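Local coordinates for protein formyltransferase (Francisella tularensis subsp. tularensis, PDB 4NV1) that binds dTDP-4-amino-4,6-dideoxyglucose in a pocket of a formyltransferase-type fold, beside a mixed beta sheet covered by helices, at residues 10-15 / 153-158; 20-25 / 160-165; 105-110 / 149-154. One frame throughout, in Å; residues are numbered along the deposited sequence.

Interaction 1. Residues 10-15 / 153-158; sequences TDNRTI and KVQKKE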
loop_
_atom_site.group_PDB
_atom_site.type_symbol
_atom_site.label_atom_id
_atom_site.label_comp_id
_atom_site.label_asym_id
_atom_site.label_seq_id
_atom_site.Cartn_x
_atom_site.Cartn_y
_atom_site.Cartn_z
ATOM N N THR A 10 3.125 -21.869 23.830
ATOM C CA THR A 10 3.010 -20.784 22.853
ATOM C C THR A 10 4.218 -20.665 21.937
ATOM O O THR A 10 5.359 -20.941 22.367
ATOM C CB THR A 10 2.918 -19.420 23.535
ATOM O OG1 THR A 10 2.652 -18.416 22.547
ATOM C CG2 THR A 10 4.175 -19.085 24.279
ATOM N N ASP A 11 3.953 -20.246 20.696
ATOM C CA ASP A 11 5.008 -19.802 19.826
ATOM C C ASP A 11 4.978 -18.305 19.570
ATOM O O ASP A 11 5.459 -17.883 18.533
ATOM C CB ASP A 11 4.914 -20.595 18.540
ATOM C CG ASP A 11 5.219 -22.047 18.803
ATOM O OD1 ASP A 11 6.351 -22.278 19.225
ATOM O OD2 ASP A 11 4.346 -22.933 18.692
ATOM N N ASN A 12 4.502 -17.491 20.507
ATOM C CA ASN A 12 4.446 -16.042 20.283
ATOM C C ASN A 12 5.169 -15.307 21.349
ATOM O O ASN A 12 4.844 -15.500 22.507
ATOM C CB ASN A 12 3.021 -15.507 20.414
ATOM C CG ASN A 12 2.891 -14.042 20.014
ATOM O OD1 ASN A 12 3.157 -13.105 20.774
ATOM N ND2 ASN A 12 2.417 -13.853 18.808
ATOM N N ARG A 13 6.081 -14.423 20.970
ATOM C CA ARG A 13 6.893 -13.712 21.937
ATOM C C ARG A 13 6.031 -12.821 22.775
ATOM O O ARG A 13 6.301 -12.628 23.963
ATOM C CB ARG A 13 7.904 -12.847 21.178
ATOM C CG ARG A 13 8.249 -11.466 21.746
ATOM C CD ARG A 13 9.503 -11.445 22.621
ATOM N NE ARG A 13 10.742 -11.406 21.824
ATOM C CZ ARG A 13 11.392 -12.453 21.300
ATOM N NH1 ARG A 13 10.985 -13.703 21.457
ATOM N NH2 ARG A 13 12.500 -12.255 20.602
ATOM N N THR A 14 5.067 -12.154 22.133
ATOM C CA THR A 14 4.298 -11.149 22.876
ATOM C C THR A 14 3.394 -11.819 23.916
ATOM O O THR A 14 3.356 -11.443 25.086
ATOM C CB THR A 14 3.531 -10.215 21.915
ATOM O OG1 THR A 14 4.418 -9.142 21.583
ATOM C CG2 THR A 14 2.297 -9.608 22.571
ATOM N N ILE A 15 2.654 -12.818 23.460
ATOM C CA ILE A 15 1.889 -13.688 24.352
ATOM C C ILE A 15 2.760 -14.301 25.448
ATOM O O ILE A 15 2.365 -14.286 26.636
ATOM C CB ILE A 15 1.247 -14.800 23.513
ATOM C CG1 ILE A 15 0.143 -14.203 22.623
ATOM C CG2 ILE A 15 0.746 -15.985 24.352
ATOM C CD1 ILE A 15 -0.878 -13.327 23.347
ATOM N N LYS A 153 -5.740 -5.959 17.447
ATOM C CA LYS A 153 -6.865 -5.756 18.373
ATOM C C LYS A 153 -7.265 -7.055 19.026
ATOM O O LYS A 153 -7.626 -7.025 20.193
ATOM C CB LYS A 153 -8.139 -5.180 17.710
ATOM C CG LYS A 153 -8.200 -3.672 17.792
ATOM C CD LYS A 153 -8.653 -3.002 16.499
ATOM C CE LYS A 153 -9.971 -3.543 16.056
ATOM N NZ LYS A 153 -10.822 -2.445 15.555
ATOM N N VAL A 154 -7.243 -8.150 18.273
ATOM C CA VAL A 154 -7.726 -9.446 18.743
ATOM C C VAL A 154 -6.762 -9.939 19.823
ATOM O O VAL A 154 -7.174 -10.288 20.947
ATOM C CB VAL A 154 -7.953 -10.425 17.587
ATOM C CG1 VAL A 154 -8.113 -11.850 18.037
ATOM C CG2 VAL A 154 -9.242 -10.015 16.840
ATOM N N GLN A 155 -5.484 -9.756 19.545
ATOM C CA GLN A 155 -4.437 -10.194 20.451
ATOM C C GLN A 155 -4.515 -9.501 21.763
ATOM O O GLN A 155 -4.534 -10.136 22.811
ATOM C CB GLN A 155 -3.045 -10.114 19.806
ATOM C CG GLN A 155 -2.019 -10.983 20.454
ATOM C CD GLN A 155 -0.697 -11.021 19.677
ATOM O OE1 GLN A 155 0.226 -10.282 20.008
ATOM N NE2 GLN A 155 -0.605 -11.863 18.666
ATOM N N LYS A 156 -4.596 -8.193 21.756
ATOM C CA LYS A 156 -4.860 -7.445 22.960
ATOM C C LYS A 156 -6.155 -7.824 23.694
ATOM O O LYS A 156 -6.228 -7.831 24.929
ATOM C CB LYS A 156 -4.974 -5.996 22.521
ATOM C CG LYS A 156 -5.030 -4.986 23.639
ATOM C CD LYS A 156 -4.388 -3.680 23.183
ATOM C CE LYS A 156 -2.994 -3.913 22.586
ATOM N NZ LYS A 156 -2.786 -3.274 21.242
ATOM N N LYS A 157 -7.201 -8.174 22.960
ATOM C CA LYS A 157 -8.444 -8.580 23.635
ATOM C C LYS A 157 -8.190 -9.923 24.350
ATOM O O LYS A 157 -8.543 -10.134 25.502
ATOM C CB LYS A 157 -9.560 -8.674 22.596
ATOM C CG LYS A 157 -10.901 -9.133 23.164
ATOM C CD LYS A 157 -11.414 -8.137 24.201
ATOM C CE LYS A 157 -11.797 -6.816 23.587
ATOM N NZ LYS A 157 -11.900 -5.838 24.696
ATOM N N GLU A 158 -7.494 -10.811 23.670
ATOM C CA GLU A 158 -7.074 -12.089 24.206
ATOM C C GLU A 158 -6.447 -11.939 25.543
ATOM O O GLU A 158 -6.902 -12.610 26.430
ATOM C CB GLU A 158 -6.049 -12.801 23.361
ATOM C CG GLU A 158 -6.576 -13.559 22.151
ATOM C CD GLU A 158 -5.421 -14.140 21.343
ATOM O OE1 GLU A 158 -4.678 -13.309 20.758
ATOM O OE2 GLU A 158 -5.248 -15.390 21.264
#
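Ile15 and Gln155 mark the closest approach of the two backbones, their CA atoms 8.2 Å apart where the first turn of helix 13-24 faces the first half of helix 147-170. The gap is bridged chiefly by Gln155, whose CG lies anti to the backbone N (chi1 -159°) and whose chain stays extended beyond it, carrying the amide to the start of the other helix. Along the way its CG packs against Ile15 CD1 at 3.9 Å. At the end, Gln155 OE1 lies 3.4 Å from the Thr14 methyl CG2, while Gln155 NE2 meets Asn12 ND2 at 3.6 Å. These two amides approach from opposite directions with their planes nearly perpendicular, nitrogen facing nitrogen, so they touch without bonding. Asn12 is held from its own side: as N-cap, its OD1 accepts from Ile15 N at 2.7 Å, the donor tilted 29° from the carbonyl plane, and more weakly from Thr14 N. Asn12 N closes an ST turn on Thr10 OG1 (2.9 Å), and Asn12 ND2 makes a weak hydrogen bond to O3P of the bound dTDP-4-amino-4,6-dideoxyglucose, placing this helix start at the ligand pocket. Ile15 rests on Cys74 at the end of strand 70-74, and Glu158 reaches His75 and packs on Ala119 of strand 117-123, joining both helices to the central sheet.

Interaction 2. Residues 20-25 / 160-165; sequences KNIIGS and ELFTKV
In Ile22, chi1 of -68° sets CG1 anti to the carbonyl carbon and CG2 anti to the backbone N, so that both branches meet the other helix, where chi1 of 175° swings the Phe162 ring out toward helix 13-24. Ile22 CG2 then lies 3.9 Å from Phe162 CE2, approaching the ring obliquely, and Ile22 CD1 comes within 4.1 Å of Phe162 CD2. The CD1 of Ile23 meets the ring at its edge, 4.2 Å from Phe162 CZ. On the outer side Ile22 CD1 touches Thr163 OG1 at 3.3 Å, a hydroxyl already hydrogen-bonded to Val159 O one helical turn earlier. The short helical segments run almost exactly parallel, 4° apart, with 10.7 Å between their axes, a gap spanned by side chains. Phe162 also stacks on Phe19 and meets Phe72 of strand 70-74 edge-to-face, while Ile23 packs on strand 29-35. With no polar bond between the segments, the pairing probably rests on shape and apolar burial, and the one polar side-chain group among the touching residues, Thr163 OG1, is satisfied within its own helix.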
loop_
_atom_site.group_PDB
_atom_site.type_symbol
_atom_site.label_atom_id
_atom_site.label_comp_id
_atom_site.label_asym_id
_atom_site.label_seq_id
_atom_site.Cartn_x
_atom_site.Cartn_y
_atom_site.Cartn_z
ATOM N N LYS A 20 3.696 -14.420 31.234
ATOM C CA LYS A 20 4.716 -14.435 32.296
ATOM C C LYS A 20 4.356 -13.399 33.334
ATOM O O LYS A 20 4.443 -13.581 34.553
ATOM C CB LYS A 20 6.090 -14.039 31.740
ATOM C CG LYS A 20 6.894 -15.145 31.097
ATOM C CD LYS A 20 7.790 -15.879 32.086
ATOM C CE LYS A 20 8.884 -16.549 31.260
ATOM N NZ LYS A 20 9.432 -17.827 31.775
ATOM N N ASN A 21 4.020 -12.257 32.763
ATOM C CA ASN A 21 3.581 -11.111 33.515
ATOM C C ASN A 21 2.359 -11.331 34.389
ATOM O O ASN A 21 2.368 -11.123 35.605
ATOM C CB ASN A 21 3.223 -10.036 32.513
ATOM C CG ASN A 21 3.794 -8.741 32.928
ATOM O OD1 ASN A 21 3.275 -8.109 33.843
ATOM N ND2 ASN A 21 4.935 -8.402 32.343
ATOM N N ILE A 22 1.276 -11.718 33.732
ATOM C CA ILE A 22 0.051 -12.043 34.466
ATOM C C ILE A 22 0.268 -13.221 35.421
ATOM O O ILE A 22 -0.055 -13.103 36.594
ATOM C CB ILE A 22 -1.067 -12.357 33.467
ATOM C CG1 ILE A 22 -1.406 -11.061 32.729
ATOM C CG2 ILE A 22 -2.270 -13.010 34.155
ATOM C CD1 ILE A 22 -1.824 -11.357 31.329
ATOM N N ILE A 23 0.776 -14.347 34.936
ATOM C CA ILE A 23 0.888 -15.540 35.761
ATOM C C ILE A 23 1.920 -15.433 36.876
ATOM O O ILE A 23 1.605 -15.782 38.016
ATOM C CB ILE A 23 1.150 -16.801 34.957
ATOM C CG1 ILE A 23 0.012 -17.053 33.988
ATOM C CG2 ILE A 23 1.183 -18.045 35.836
ATOM C CD1 ILE A 23 0.443 -17.973 32.864
ATOM N N GLY A 24 3.146 -14.997 36.563
ATOM C CA GLY A 24 4.132 -14.639 37.589
ATOM C C GLY A 24 3.598 -13.716 38.690
ATOM O O GLY A 24 4.116 -13.711 39.816
ATOM N N SER A 25 2.543 -12.945 38.436
ATOM C CA SER A 25 2.004 -12.107 39.514
ATOM C C SER A 25 1.220 -12.903 40.548
ATOM O O SER A 25 0.872 -12.355 41.568
ATOM C CB SER A 25 1.175 -10.935 38.984
ATOM O OG SER A 25 -0.175 -11.314 38.767
ATOM N N GLU A 160 -6.371 -9.224 27.600
ATOM C CA GLU A 160 -7.359 -8.655 28.506
ATOM C C GLU A 160 -8.414 -9.650 29.010
ATOM O O GLU A 160 -8.739 -9.689 30.201
ATOM C CB GLU A 160 -7.964 -7.422 27.842
ATOM C CG GLU A 160 -9.107 -6.855 28.646
ATOM C CD GLU A 160 -10.104 -6.071 27.802
ATOM O OE1 GLU A 160 -11.020 -5.529 28.449
ATOM O OE2 GLU A 160 -10.022 -6.019 26.547
ATOM N N LEU A 161 -8.870 -10.550 28.150
ATOM C CA LEU A 161 -9.827 -11.563 28.589
ATOM C C LEU A 161 -9.164 -12.603 29.502
ATOM O O LEU A 161 -9.704 -13.014 30.499
ATOM C CB LEU A 161 -10.495 -12.270 27.431
ATOM C CG LEU A 161 -11.386 -11.403 26.541
ATOM C CD1 LEU A 161 -12.028 -12.313 25.534
ATOM C CD2 LEU A 161 -12.584 -10.728 27.199
ATOM N N PHE A 162 -7.910 -12.943 29.243
ATOM C CA PHE A 162 -7.233 -13.939 30.072
ATOM C C PHE A 162 -6.938 -13.341 31.447
ATOM O O PHE A 162 -7.047 -14.003 32.495
ATOM C CB PHE A 162 -5.946 -14.340 29.355
ATOM C CG PHE A 162 -5.075 -15.259 30.138
ATOM C CD1 PHE A 162 -5.401 -16.585 30.251
ATOM C CD2 PHE A 162 -3.908 -14.820 30.684
ATOM C CE1 PHE A 162 -4.579 -17.463 30.951
ATOM C CE2 PHE A 162 -3.093 -15.660 31.417
ATOM C CZ PHE A 162 -3.426 -16.991 31.545
ATOM N N THR A 163 -6.512 -12.074 31.439
ATOM C CA THR A 163 -6.299 -11.333 32.674
ATOM C C THR A 163 -7.599 -11.393 33.540
ATOM O O THR A 163 -7.553 -11.671 34.723
ATOM C CB THR A 163 -5.895 -9.883 32.360
ATOM O OG1 THR A 163 -4.722 -9.851 31.538
ATOM C CG2 THR A 163 -5.707 -9.063 33.594
ATOM N N LYS A 164 -8.755 -11.193 32.931
ATOM C CA LYS A 164 -10.045 -11.170 33.629
ATOM C C LYS A 164 -10.458 -12.527 34.174
ATOM O O LYS A 164 -11.201 -12.595 35.132
ATOM C CB LYS A 164 -11.104 -10.628 32.678
ATOM C CG LYS A 164 -12.423 -10.196 33.323
ATOM C CD LYS A 164 -13.408 -9.537 32.353
ATOM C CE LYS A 164 -14.795 -9.367 32.969
ATOM N NZ LYS A 164 -15.849 -9.553 31.918
ATOM N N VAL A 165 -10.018 -13.635 33.588
ATOM C CA VAL A 165 -10.550 -14.913 34.017
ATOM C C VAL A 165 -9.523 -15.877 34.631
ATOM O O VAL A 165 -9.911 -16.960 35.103
ATOM C CB VAL A 165 -11.323 -15.661 32.911
ATOM C CG1 VAL A 165 -12.566 -14.895 32.461
ATOM C CG2 VAL A 165 -10.403 -16.093 31.756
#

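Interaction 3. Residues 105-110 / 149-154; sequences FPQVFS and DVYAKV. With 0FX (dTDP-4-amino-4,6-dideoxyglucose), chain I.
Gln107 NE2 is gripped by two partners, the ligand's O3 and Ser147 OG, while it lies against the flank of Tyr151. The bond from Gln107 NE2 to the deoxyribose oxygen O3 of dTDP-4-amino-4,6-dideoxyglucose is 2.9 Å long and practically straight, 178° at the hydrogen. To reach it, the side chain takes the crowded position between its backbone N and carbonyl carbon (chi1 83°) and bends again at chi2, folding the amide toward the deoxyribose. Gln107 CB itself packs on Val150 CG1 at 3.7 Å, and the bend brings Gln107 NE2 to 3.9 Å from Tyr151 CB, with the amide plane turned 53° from the tyrosine ring. The two segments thus meet through aliphatic carbons and the side of an amide, and the ligand completes the polar part of the junction. In this formyltransferase-type fold one side of the pocket lies where helix 106-113 and the first turns of helix 147-170 converge, and Ile117 of strand 117-123 touches Gln107 and Val154 alike. Phe105, the N-cap residue of helix 106-113, turns one face of its ring to the deoxyribose, C2 standing 3.4 Å above the ring plane and offset toward the rim. Tyr151 receives the same sugar on a face of its own, C4 lying 3.7 Å above the plane and again near the rim. Its hydroxyl reaches on to the diphosphate, Tyr151 OH giving a weak hydrogen bond to O4P at 3.0 Å, with that oxygen at the edge of the ring and in its plane. His75, Lys77 and Asn222 add further hydrogen bonds to the ligand, while Tyr191 meets the Phe105 ring edge-to-face and His217 does the same for Tyr151.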
loop_
_atom_site.group_PDB
_atom_site.type_symbol
_atom_site.label_atom_id
_atom_site.label_comp_id
_atom_site.label_asym_id
_atom_site.label_seq_id
_atom_site.Cartn_x
_atom_site.Cartn_y
_atom_site.Cartn_z
ATOM N N PHE A 105 -6.432 -18.178 10.086
ATOM C CA PHE A 105 -6.452 -16.742 9.890
ATOM C C PHE A 105 -7.867 -16.196 9.896
ATOM O O PHE A 105 -8.306 -15.615 8.910
ATOM C CB PHE A 105 -5.771 -16.397 8.594
ATOM C CG PHE A 105 -4.311 -16.803 8.546
ATOM C CD1 PHE A 105 -3.720 -17.096 7.336
ATOM C CD2 PHE A 105 -3.529 -16.910 9.694
ATOM C CE1 PHE A 105 -2.403 -17.508 7.263
ATOM C CE2 PHE A 105 -2.192 -17.303 9.626
ATOM C CZ PHE A 105 -1.624 -17.577 8.399
ATOM N N PRO A 106 -8.544 -16.384 11.020
ATOM C CA PRO A 106 -9.932 -15.962 11.289
ATOM C C PRO A 106 -10.165 -14.541 10.911
ATOM O O PRO A 106 -11.150 -14.266 10.211
ATOM C CB PRO A 106 -10.118 -16.194 12.783
ATOM C CG PRO A 106 -8.735 -16.457 13.335
ATOM C CD PRO A 106 -7.892 -16.957 12.219
ATOM N N GLN A 107 -9.253 -13.642 11.279
ATOM C CA GLN A 107 -9.461 -12.241 10.945
ATOM C C GLN A 107 -9.436 -11.958 9.424
ATOM O O GLN A 107 -10.218 -11.143 8.922
ATOM C CB GLN A 107 -8.597 -11.248 11.750
ATOM C CG GLN A 107 -7.178 -11.027 11.223
ATOM C CD GLN A 107 -6.336 -12.227 11.402
ATOM O OE1 GLN A 107 -6.737 -13.181 12.080
ATOM N NE2 GLN A 107 -5.111 -12.191 10.866
ATOM N N VAL A 108 -8.616 -12.688 8.676
ATOM C CA VAL A 108 -8.622 -12.523 7.238
ATOM C C VAL A 108 -9.998 -12.867 6.701
ATOM O O VAL A 108 -10.632 -12.059 6.009
ATOM C CB VAL A 108 -7.564 -13.361 6.541
ATOM C CG1 VAL A 108 -7.694 -13.196 5.044
ATOM C CG2 VAL A 108 -6.163 -12.981 6.996
ATOM N N PHE A 109 -10.465 -14.052 7.023
ATOM C CA PHE A 109 -11.797 -14.502 6.587
ATOM C C PHE A 109 -12.894 -13.558 7.082
ATOM O O PHE A 109 -13.838 -13.351 6.367
ATOM C CB PHE A 109 -12.051 -15.969 7.018
ATOM C CG PHE A 109 -11.325 -16.941 6.166
ATOM C CD1 PHE A 109 -10.052 -17.334 6.484
ATOM C CD2 PHE A 109 -11.902 -17.396 5.001
ATOM C CE1 PHE A 109 -9.360 -18.165 5.632
ATOM C CE2 PHE A 109 -11.210 -18.186 4.138
ATOM C CZ PHE A 109 -9.949 -18.623 4.495
ATOM N N SER A 110 -12.765 -12.934 8.242
ATOM C CA SER A 110 -13.819 -12.063 8.732
ATOM C C SER A 110 -13.865 -10.789 7.922
ATOM O O SER A 110 -14.952 -10.264 7.617
ATOM C CB SER A 110 -13.771 -11.775 10.256
ATOM O OG SER A 110 -14.246 -12.817 11.109
ATOM N N ASP A 149 -3.985 -4.945 11.600
ATOM C CA ASP A 149 -4.570 -4.149 12.644
ATOM C C ASP A 149 -5.629 -4.918 13.433
ATOM O O ASP A 149 -5.853 -4.587 14.607
ATOM C CB ASP A 149 -5.225 -2.862 12.118
ATOM C CG ASP A 149 -4.349 -2.102 11.081
ATOM O OD1 ASP A 149 -3.156 -1.890 11.395
ATOM O OD2 ASP A 149 -4.839 -1.737 9.989
ATOM N N VAL A 150 -6.387 -5.768 12.727
ATOM C CA VAL A 150 -7.448 -6.527 13.363
ATOM C C VAL A 150 -6.825 -7.628 14.198
ATOM O O VAL A 150 -7.252 -7.815 15.318
ATOM C CB VAL A 150 -8.439 -7.151 12.344
ATOM C CG1 VAL A 150 -9.484 -7.974 13.121
ATOM C CG2 VAL A 150 -9.090 -6.013 11.563
ATOM N N TYR A 151 -5.760 -8.285 13.726
ATOM C CA TYR A 151 -5.079 -9.280 14.499
ATOM C C TYR A 151 -4.571 -8.634 15.767
ATOM O O TYR A 151 -4.603 -9.259 16.859
ATOM C CB TYR A 151 -3.905 -9.839 13.718
ATOM C CG TYR A 151 -2.969 -10.832 14.402
ATOM C CD1 TYR A 151 -3.232 -12.201 14.356
ATOM C CD2 TYR A 151 -1.763 -10.427 14.960
ATOM C CE1 TYR A 151 -2.368 -13.133 14.905
ATOM C CE2 TYR A 151 -0.865 -11.359 15.496
ATOM C CZ TYR A 151 -1.191 -12.716 15.483
ATOM O OH TYR A 151 -0.355 -13.693 15.994
ATOM N N ALA A 152 -4.028 -7.430 15.666
ATOM C CA ALA A 152 -3.480 -6.802 16.874
ATOM C C ALA A 152 -4.549 -6.372 17.888
ATOM O O ALA A 152 -4.250 -6.402 19.069
ATOM C CB ALA A 152 -2.602 -5.605 16.564
ATOM N N LYS A 153 -5.740 -5.959 17.447
ATOM C CA LYS A 153 -6.865 -5.756 18.373
ATOM C C LYS A 153 -7.265 -7.055 19.026
ATOM O O LYS A 153 -7.626 -7.025 20.193
ATOM C CB LYS A 153 -8.139 -5.180 17.710
ATOM C CG LYS A 153 -8.200 -3.672 17.792
ATOM C CD LYS A 153 -8.653 -3.002 16.499
ATOM C CE LYS A 153 -9.971 -3.543 16.056
ATOM N NZ LYS A 153 -10.822 -2.445 15.555
ATOM N N VAL A 154 -7.243 -8.150 18.273
ATOM C CA VAL A 154 -7.726 -9.446 18.743
ATOM C C VAL A 154 -6.762 -9.939 19.823
ATOM O O VAL A 154 -7.174 -10.288 20.947
ATOM C CB VAL A 154 -7.953 -10.425 17.587
ATOM C CG1 VAL A 154 -8.113 -11.850 18.037
ATOM C CG2 VAL A 154 -9.242 -10.015 16.840
HETATM O O4P 0FX I . -0.790 -16.597 15.357
HETATM P P2 0FX I . 0.738 -16.824 15.492
HETATM O O3P 0FX I . 1.717 -16.002 16.303
HETATM O O1G 0FX I . 1.148 -18.314 15.116
HETATM C C1G 0FX I . 0.795 -19.399 15.941
HETATM C C2G 0FX I . 1.313 -20.549 15.092
HETATM O O2G 0FX I . 2.592 -20.252 14.524
HETATM C C3G 0FX I . 0.358 -20.882 13.963
HETATM O O3G 0FX I . 0.919 -22.098 13.423
HETATM C C4G 0FX I . -1.063 -21.018 14.544
HETATM N N4A 0FX I . -2.042 -21.437 13.552
HETATM C C5G 0FX I . -1.548 -19.738 15.236
HETATM C C6G 0FX I . -2.929 -19.923 15.853
HETATM O O5G 0FX I . -0.602 -19.432 16.262
HETATM O OPP 0FX I . 1.685 -16.325 14.310
HETATM P P 0FX I . 1.640 -16.382 12.729
HETATM O O1P 0FX I . 1.949 -17.723 12.095
HETATM O O2P 0FX I . 2.452 -15.095 12.646
HETATM O O5 0FX I . 0.222 -15.828 12.196
HETATM C C5 0FX I . -0.189 -14.532 12.647
HETATM C C4 0FX I . -0.919 -13.760 11.562
HETATM O O4 0FX I . 0.015 -13.313 10.596
HETATM C C3 0FX I . -1.946 -14.521 10.781
HETATM O O3 0FX I . -3.269 -14.385 11.322
HETATM C C2 0FX I . -1.980 -13.784 9.441
HETATM C C1 0FX I . -0.539 -13.293 9.300
HETATM N N11 0FX I . 0.164 -14.111 8.307
HETATM C C61 0FX I . 0.848 -15.205 8.705
HETATM C C51 0FX I . 1.493 -15.988 7.771
HETATM C C5A 0FX I . 2.252 -17.263 8.077
HETATM C C21 0FX I . 0.122 -13.750 7.009
HETATM O O21 0FX I . -0.513 -12.637 6.589
HETATM N N31 0FX I . 0.775 -14.435 6.065
HETATM C C41 0FX I . 1.445 -15.533 6.476
HETATM O O41 0FX I . 2.078 -16.312 5.606
#

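Helix 147-170 runs through all three contacts. Its early turns face helix 106-113 in interaction 3, and its later ones follow helix 13-24 through interactions 1 and 2. Interaction 3 is the buried one and lines one part of the ligand pocket; interactions 1 and 2 are partly buried, the centre of the latter lying about 17 Å from the centre of the chain. Chemistry changes along the helix: ligand-directed polar groups and rings at interaction 3, amides and a helix cap at interaction 1, hydrocarbon and aromatic packing at interaction 2. Interactions 1 and 3 share Lys153 and Val154 and touch where Asn12 ND2 lies 4.0 Å from Tyr151 OH.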